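Thermophilic dibenzothiophene desulfurization enzyme C (Paenibacillus sp. A11-2, PDB 5XDC) probably catalyses the FMNH2- and oxygen-dependent oxidation of dibenzothiophene, through the sulfoxide, to the sulfone in the sulfur-removing degradation pathway. Local coordinates at residues B[17-28]-B[45-54]. Residues are numbered along the deposited sequence; the frame is centred on the assembly and turned at random.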
ATOM      1  N   ALA B  17      27.899  -7.602  26.490  1.00 22.72           N
ATOM      2  CA  ALA B  17      27.958  -6.404  25.654  1.00 21.05           C
ATOM      3  C   ALA B  17      26.565  -5.856  25.382  1.00 23.20           C
ATOM      4  O   ALA B  17      26.332  -4.643  25.470  1.00 22.11           O
ATOM      5  CB  ALA B  17      28.668  -6.716  24.342  1.00 22.71           C
ATOM      6  N   LEU B  18      25.619  -6.736  25.061  1.00 24.51           N
ATOM      7  CA  LEU B  18      24.262  -6.283  24.780  1.00 20.37           C
ATOM      8  C   LEU B  18      23.593  -5.707  26.020  1.00 26.02           C
ATOM      9  O   LEU B  18      22.821  -4.754  25.910  1.00 23.77           O
ATOM     10  CB  LEU B  18      23.438  -7.434  24.202  1.00 27.04           C
ATOM     11  CG  LEU B  18      23.952  -7.975  22.863  1.00 37.25           C
ATOM     12  CD1 LEU B  18      23.109  -9.160  22.432  1.00 42.41           C
ATOM     13  CD2 LEU B  18      23.948  -6.889  21.781  1.00 31.76           C
ATOM     14  N   ASP B  19      23.883  -6.249  27.208  1.00 22.68           N
ATOM     15  CA  ASP B  19      23.387  -5.628  28.433  1.00 22.30           C
ATOM     16  C   ASP B  19      23.933  -4.212  28.599  1.00 15.30           C
ATOM     17  O   ASP B  19      23.210  -3.305  29.017  1.00 24.94           O
ATOM     18  CB  ASP B  19      23.775  -6.470  29.648  1.00 25.05           C
ATOM     19  CG  ASP B  19      23.076  -7.818  29.680  1.00 37.37           C
ATOM     20  OD1 ASP B  19      22.110  -8.011  28.918  1.00 31.13           O
ATOM     21  OD2 ASP B  19      23.489  -8.674  30.492  1.00 35.58           O
ATOM     22  N   VAL B  20      25.218  -4.014  28.308  1.00 18.83           N
ATOM     23  CA  VAL B  20      25.802  -2.680  28.423  1.00 18.20           C
ATOM     24  C   VAL B  20      25.110  -1.719  27.472  1.00 17.71           C
ATOM     25  O   VAL B  20      24.784  -0.590  27.842  1.00 19.05           O
ATOM     26  CB  VAL B  20      27.314  -2.739  28.164  1.00 17.41           C
ATOM     27  CG1 VAL B  20      27.917  -1.330  28.074  1.00 20.31           C
ATOM     28  CG2 VAL B  20      27.989  -3.529  29.287  1.00 25.60           C
ATOM     29  N   ALA B  21      24.871  -2.154  26.235  1.00 19.90           N
ATOM     30  CA  ALA B  21      24.188  -1.294  25.269  1.00 19.79           C
ATOM     31  C   ALA B  21      22.766  -0.980  25.719  1.00 17.62           C
ATOM     32  O   ALA B  21      22.295   0.161  25.587  1.00 17.58           O
ATOM     33  CB  ALA B  21      24.186  -1.958  23.890  1.00 21.19           C
ATOM     34  N   THR B  22      22.067  -1.980  26.261  1.00 20.10           N
ATOM     35  CA  THR B  22      20.711  -1.769  26.752  1.00 19.40           C
ATOM     36  C   THR B  22      20.690  -0.731  27.863  1.00 20.99           C
ATOM     37  O   THR B  22      19.813   0.144  27.890  1.00 20.05           O
ATOM     38  CB  THR B  22      20.116  -3.098  27.228  1.00 22.81           C
ATOM     39  OG1 THR B  22      19.902  -3.953  26.103  1.00 23.29           O
ATOM     40  CG2 THR B  22      18.783  -2.899  27.940  1.00 31.42           C
ATOM     41  N   GLU B  23      21.647  -0.810  28.792  0.53 19.50           N
ATOM     42  CA  GLU B  23      21.703   0.170  29.871  0.53 21.53           C
ATOM     43  C   GLU B  23      22.039   1.554  29.335  0.53 17.77           C
ATOM     44  O   GLU B  23      21.446   2.548  29.767  0.53 20.31           O
ATOM     45  CB  GLU B  23      22.723  -0.259  30.930  0.53 25.01           C
ATOM     46  CG  GLU B  23      22.797   0.682  32.129  0.53 19.79           C
ATOM     47  CD  GLU B  23      21.438   0.995  32.731  0.53 32.62           C
ATOM     48  OE1 GLU B  23      21.044   2.186  32.749  0.53 29.59           O
ATOM     49  OE2 GLU B  23      20.761   0.050  33.179  0.53 35.41           O
ATOM     50  N   LEU B  24      22.980   1.646  28.390  1.00 18.89           N
ATOM     51  CA  LEU B  24      23.261   2.936  27.757  1.00 17.64           C
ATOM     52  C   LEU B  24      21.988   3.522  27.141  1.00 18.77           C
ATOM     53  O   LEU B  24      21.652   4.692  27.366  1.00 18.40           O
ATOM     54  CB  LEU B  24      24.348   2.784  26.694  1.00 19.85           C
ATOM     55  CG  LEU B  24      25.793   2.672  27.181  1.00 17.35           C
ATOM     56  CD1 LEU B  24      26.666   2.232  26.035  1.00 19.35           C
ATOM     57  CD2 LEU B  24      26.282   3.989  27.737  1.00 25.65           C
ATOM     58  N   ALA B  25      21.261   2.707  26.371  1.00 20.11           N
ATOM     59  CA  ALA B  25      20.040   3.168  25.711  1.00 17.82           C
ATOM     60  C   ALA B  25      19.000   3.646  26.722  1.00 18.87           C
ATOM     61  O   ALA B  25      18.316   4.655  26.501  1.00 17.50           O
ATOM     62  CB  ALA B  25      19.480   2.036  24.855  1.00 18.33           C
ATOM     63  N   LYS B  26      18.858   2.920  27.831  1.00 18.23           N
ATOM     64  CA  LYS B  26      17.993   3.350  28.923  1.00 20.71           C
ATOM     65  C   LYS B  26      18.316   4.774  29.366  1.00 21.37           C
ATOM     66  O   LYS B  26      17.422   5.616  29.501  1.00 20.83           O
ATOM     67  CB  LYS B  26      18.151   2.365  30.084  1.00 22.39           C
ATOM     68  CG  LYS B  26      17.031   2.354  31.103  1.00 39.10           C
ATOM     69  CD  LYS B  26      17.032   1.061  31.946  1.00 42.80           C
ATOM     70  CE  LYS B  26      17.056  -0.198  31.054  1.00 49.86           C
ATOM     71  NZ  LYS B  26      16.530  -1.447  31.682  1.00 63.13           N
ATOM     72  N   THR B  27      19.596   5.065  29.608  1.00 21.20           N
ATOM     73  CA  THR B  27      19.956   6.407  30.049  1.00 18.23           C
ATOM     74  C   THR B  27      19.687   7.435  28.955  1.00 21.38           C
ATOM     75  O   THR B  27      19.243   8.552  29.243  1.00 19.25           O
ATOM     76  CB  THR B  27      21.422   6.457  30.493  1.00 22.71           C
ATOM     77  OG1 THR B  27      22.301   6.327  29.369  1.00 30.68           O
ATOM     78  CG2 THR B  27      21.728   5.343  31.488  1.00 20.58           C
ATOM     79  N   PHE B  28      19.910   7.065  27.692  1.00 18.72           N
ATOM     80  CA  PHE B  28      19.725   8.028  26.612  1.00 16.34           C
ATOM     81  C   PHE B  28      18.253   8.414  26.455  1.00 16.90           C
ATOM     82  O   PHE B  28      17.950   9.568  26.115  1.00 17.42           O
ATOM     83  CB  PHE B  28      20.263   7.461  25.288  1.00 16.52           C
ATOM     84  CG  PHE B  28      21.761   7.190  25.269  1.00 16.87           C
ATOM     85  CD1 PHE B  28      22.628   7.798  26.179  1.00 18.80           C
ATOM     86  CD2 PHE B  28      22.300   6.339  24.317  1.00 21.84           C
ATOM     87  CE1 PHE B  28      23.986   7.540  26.141  1.00 17.03           C
ATOM     88  CE2 PHE B  28      23.665   6.077  24.278  1.00 25.48           C
ATOM     89  CZ  PHE B  28      24.508   6.682  25.191  1.00 23.90           C
ATOM     90  N   GLU B  45      27.074  11.975  26.285  1.00 17.63           N
ATOM     91  CA  GLU B  45      26.634  10.654  25.873  1.00 17.38           C
ATOM     92  C   GLU B  45      27.723   9.942  25.082  1.00 15.79           C
ATOM     93  O   GLU B  45      27.908   8.727  25.225  1.00 15.38           O
ATOM     94  CB  GLU B  45      25.345  10.788  25.056  1.00 17.34           C
ATOM     95  CG  GLU B  45      24.130  11.202  25.875  1.00 18.91           C
ATOM     96  CD  GLU B  45      24.152  12.657  26.321  1.00 18.98           C
ATOM     97  OE1 GLU B  45      24.721  13.512  25.598  1.00 18.94           O
ATOM     98  OE2 GLU B  45      23.576  12.943  27.402  1.00 20.17           O
ATOM     99  N   ARG B  46      28.452  10.680  24.241  1.00 15.03           N
ATOM    100  CA  ARG B  46      29.603  10.103  23.562  1.00 13.79           C
ATOM    101  C   ARG B  46      30.633   9.611  24.578  1.00 19.13           C
ATOM    102  O   ARG B  46      31.219   8.540  24.405  1.00 16.10           O
ATOM    103  CB  ARG B  46      30.215  11.124  22.598  1.00 16.50           C
ATOM    104  CG  ARG B  46      29.332  11.428  21.369  1.00 16.86           C
ATOM    105  CD  ARG B  46      29.905  12.558  20.537  1.00 17.68           C
ATOM    106  NE  ARG B  46      31.254  12.245  20.073  1.00 16.21           N
ATOM    107  CZ  ARG B  46      31.537  11.560  18.966  1.00 14.80           C
ATOM    108  NH1 ARG B  46      30.559  11.131  18.171  1.00 17.82           N
ATOM    109  NH2 ARG B  46      32.789  11.294  18.642  1.00 17.17           N
ATOM    110  N   ASP B  47      30.842  10.363  25.662  1.00 18.48           N
ATOM    111  CA  ASP B  47      31.792   9.912  26.681  1.00 18.10           C
ATOM    112  C   ASP B  47      31.268   8.690  27.434  1.00 17.64           C
ATOM    113  O   ASP B  47      32.045   7.801  27.802  1.00 18.48           O
ATOM    114  CB  ASP B  47      32.113  11.049  27.655  1.00 17.44           C
ATOM    115  CG  ASP B  47      33.027  12.116  27.051  1.00 18.50           C
ATOM    116  OD1 ASP B  47      33.643  11.880  25.990  1.00 18.57           O
ATOM    117  OD2 ASP B  47      33.145  13.209  27.665  1.00 23.34           O
ATOM    118  N   ALA B  48      29.957   8.604  27.668  1.00 15.15           N
ATOM    119  CA  ALA B  48      29.409   7.387  28.259  1.00 18.50           C
ATOM    120  C   ALA B  48      29.673   6.181  27.365  1.00 17.27           C
ATOM    121  O   ALA B  48      29.979   5.088  27.855  1.00 17.33           O
ATOM    122  CB  ALA B  48      27.913   7.541  28.520  1.00 18.93           C
ATOM    123  N   ILE B  49      29.552   6.353  26.047  1.00 17.81           N
ATOM    124  CA  ILE B  49      29.877   5.262  25.136  1.00 15.05           C
ATOM    125  C   ILE B  49      31.362   4.921  25.232  1.00 16.38           C
ATOM    126  O   ILE B  49      31.750   3.743  25.205  1.00 16.94           O
ATOM    127  CB  ILE B  49      29.452   5.629  23.698  1.00 14.33           C
ATOM    128  CG1 ILE B  49      27.923   5.690  23.624  1.00 15.00           C
ATOM    129  CG2 ILE B  49      30.025   4.632  22.698  1.00 18.28           C
ATOM    130  CD1 ILE B  49      27.393   6.193  22.289  1.00 17.34           C
ATOM    131  N   ARG B  50      32.214   5.944  25.350  1.00 17.68           N
ATOM    132  CA  ARG B  50      33.643   5.711  25.507  1.00 15.29           C
ATOM    133  C   ARG B  50      33.931   4.867  26.746  1.00 15.31           C
ATOM    134  O   ARG B  50      34.691   3.895  26.679  1.00 18.33           O
ATOM    135  CB  ARG B  50      34.385   7.046  25.593  1.00 14.80           C
ATOM    136  CG  ARG B  50      34.599   7.756  24.272  1.00 16.86           C
ATOM    137  CD  ARG B  50      35.545   8.954  24.452  1.00 18.29           C
ATOM    138  NE  ARG B  50      35.867   9.595  23.178  1.00 16.41           N
ATOM    139  CZ  ARG B  50      35.197  10.622  22.633  1.00 14.49           C
ATOM    140  NH1 ARG B  50      34.144  11.149  23.243  1.00 16.52           N
ATOM    141  NH2 ARG B  50      35.572  11.114  21.463  1.00 17.88           N
ATOM    142  N   ARG B  51      33.319   5.220  27.881  1.00 17.89           N
ATOM    143  CA  ARG B  51      33.564   4.502  29.135  1.00 18.34           C
ATOM    144  C   ARG B  51      33.038   3.073  29.094  1.00 23.93           C
ATOM    145  O   ARG B  51      33.536   2.219  29.834  1.00 21.72           O
ATOM    146  CB  ARG B  51      32.925   5.247  30.310  1.00 20.36           C
ATOM    147  CG  ARG B  51      33.547   6.596  30.620  1.00 29.44           C
ATOM    148  CD  ARG B  51      33.032   7.172  31.932  1.00 32.15           C
ATOM    149  NE  ARG B  51      31.580   7.340  31.978  1.00 35.09           N
ATOM    150  CZ  ARG B  51      30.930   8.430  31.577  1.00 30.00           C
ATOM    151  NH1 ARG B  51      31.587   9.459  31.064  1.00 28.93           N
ATOM    152  NH2 ARG B  51      29.610   8.483  31.682  1.00 31.83           N
ATOM    153  N   SER B  52      32.066   2.792  28.223  1.00 19.48           N
ATOM    154  CA  SER B  52      31.405   1.493  28.197  1.00 19.09           C
ATOM    155  C   SER B  52      32.286   0.400  27.618  1.00 16.37           C
ATOM    156  O   SER B  52      32.031  -0.785  27.874  1.00 17.45           O
ATOM    157  CB  SER B  52      30.125   1.592  27.374  1.00 18.08           C
ATOM    158  OG  SER B  52      30.432   1.545  25.995  1.00 17.85           O
ATOM    159  N   GLY B  53      33.309   0.761  26.838  1.00 18.54           N
ATOM    160  CA  GLY B  53      34.119  -0.210  26.136  1.00 18.25           C
ATOM    161  C   GLY B  53      33.560  -0.695  24.810  1.00 14.11           C
ATOM    162  O   GLY B  53      34.301  -1.300  24.030  1.00 16.45           O
ATOM    163  N   LEU B  54      32.293  -0.407  24.489  1.00 15.22           N
ATOM    164  CA  LEU B  54      31.691  -0.994  23.300  1.00 15.30           C
ATOM    165  C   LEU B  54      32.306  -0.496  21.990  1.00 13.15           C
ATOM    166  O   LEU B  54      32.184  -1.181  20.969  1.00 15.14           O
ATOM    167  CB  LEU B  54      30.179  -0.747  23.292  1.00 16.10           C
ATOM    168  CG  LEU B  54      29.386  -1.375  24.441  1.00 15.66           C
ATOM    169  CD1 LEU B  54      27.892  -1.126  24.224  1.00 19.07           C
ATOM    170  CD2 LEU B  54      29.673  -2.862  24.587  1.00 20.46           C
TER
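L54 lies against A17, V20 and A21 of helix 17-28. Its CB points toward that helix; CG, anti to the carbonyl carbon (chi1 -63°), comes alongside V20 CG1. Beyond CG the two methyls part: L54 CD1 lies 3.8 Å from both A21 N and A21 CB and also meets V20 CG1 and L24 CD1, while L54 CD2 sits beside A17 O at 3.9 Å as well as A17 CB. The V20 and L54 side chains run past one another head to tail. V20 CG1 also rests on S52 CB at 3.7 Å. One turn on, L24 splits its methyls over helix 45-52, CD1 against S52 CB and CD2 over A48 CB at 4.0 Å. The short axes run at 162° with a closest approach of 11.0 Å, so this is a nearly antiparallel helical hairpin within the acyl-CoA dehydrogenase-type N-terminal domain. Helix 85-104 joins it beside F28, E45 and I49, through L87 and F91; helix 70-83 packs A76 on A21. At the far end the F28 ring takes I49 CG1 at its edge, CZ to CG1 being 3.9 Å, and the aliphatic part of E45 obliquely, CE1 to CG being 3.7 Å. No hydrogen bond crosses the interface; at S52 the bonds stay within 45-54. There S52 OG donates to I49 O at 2.7 Å and accepts from L54 N in a nearly straight bond (170°), an ST turn spanning G53, whose phi is positive. With an alanine here, L54 N would lose this acceptor, and the turn that sets L54 against A17 and A21 would probably be freer to shift.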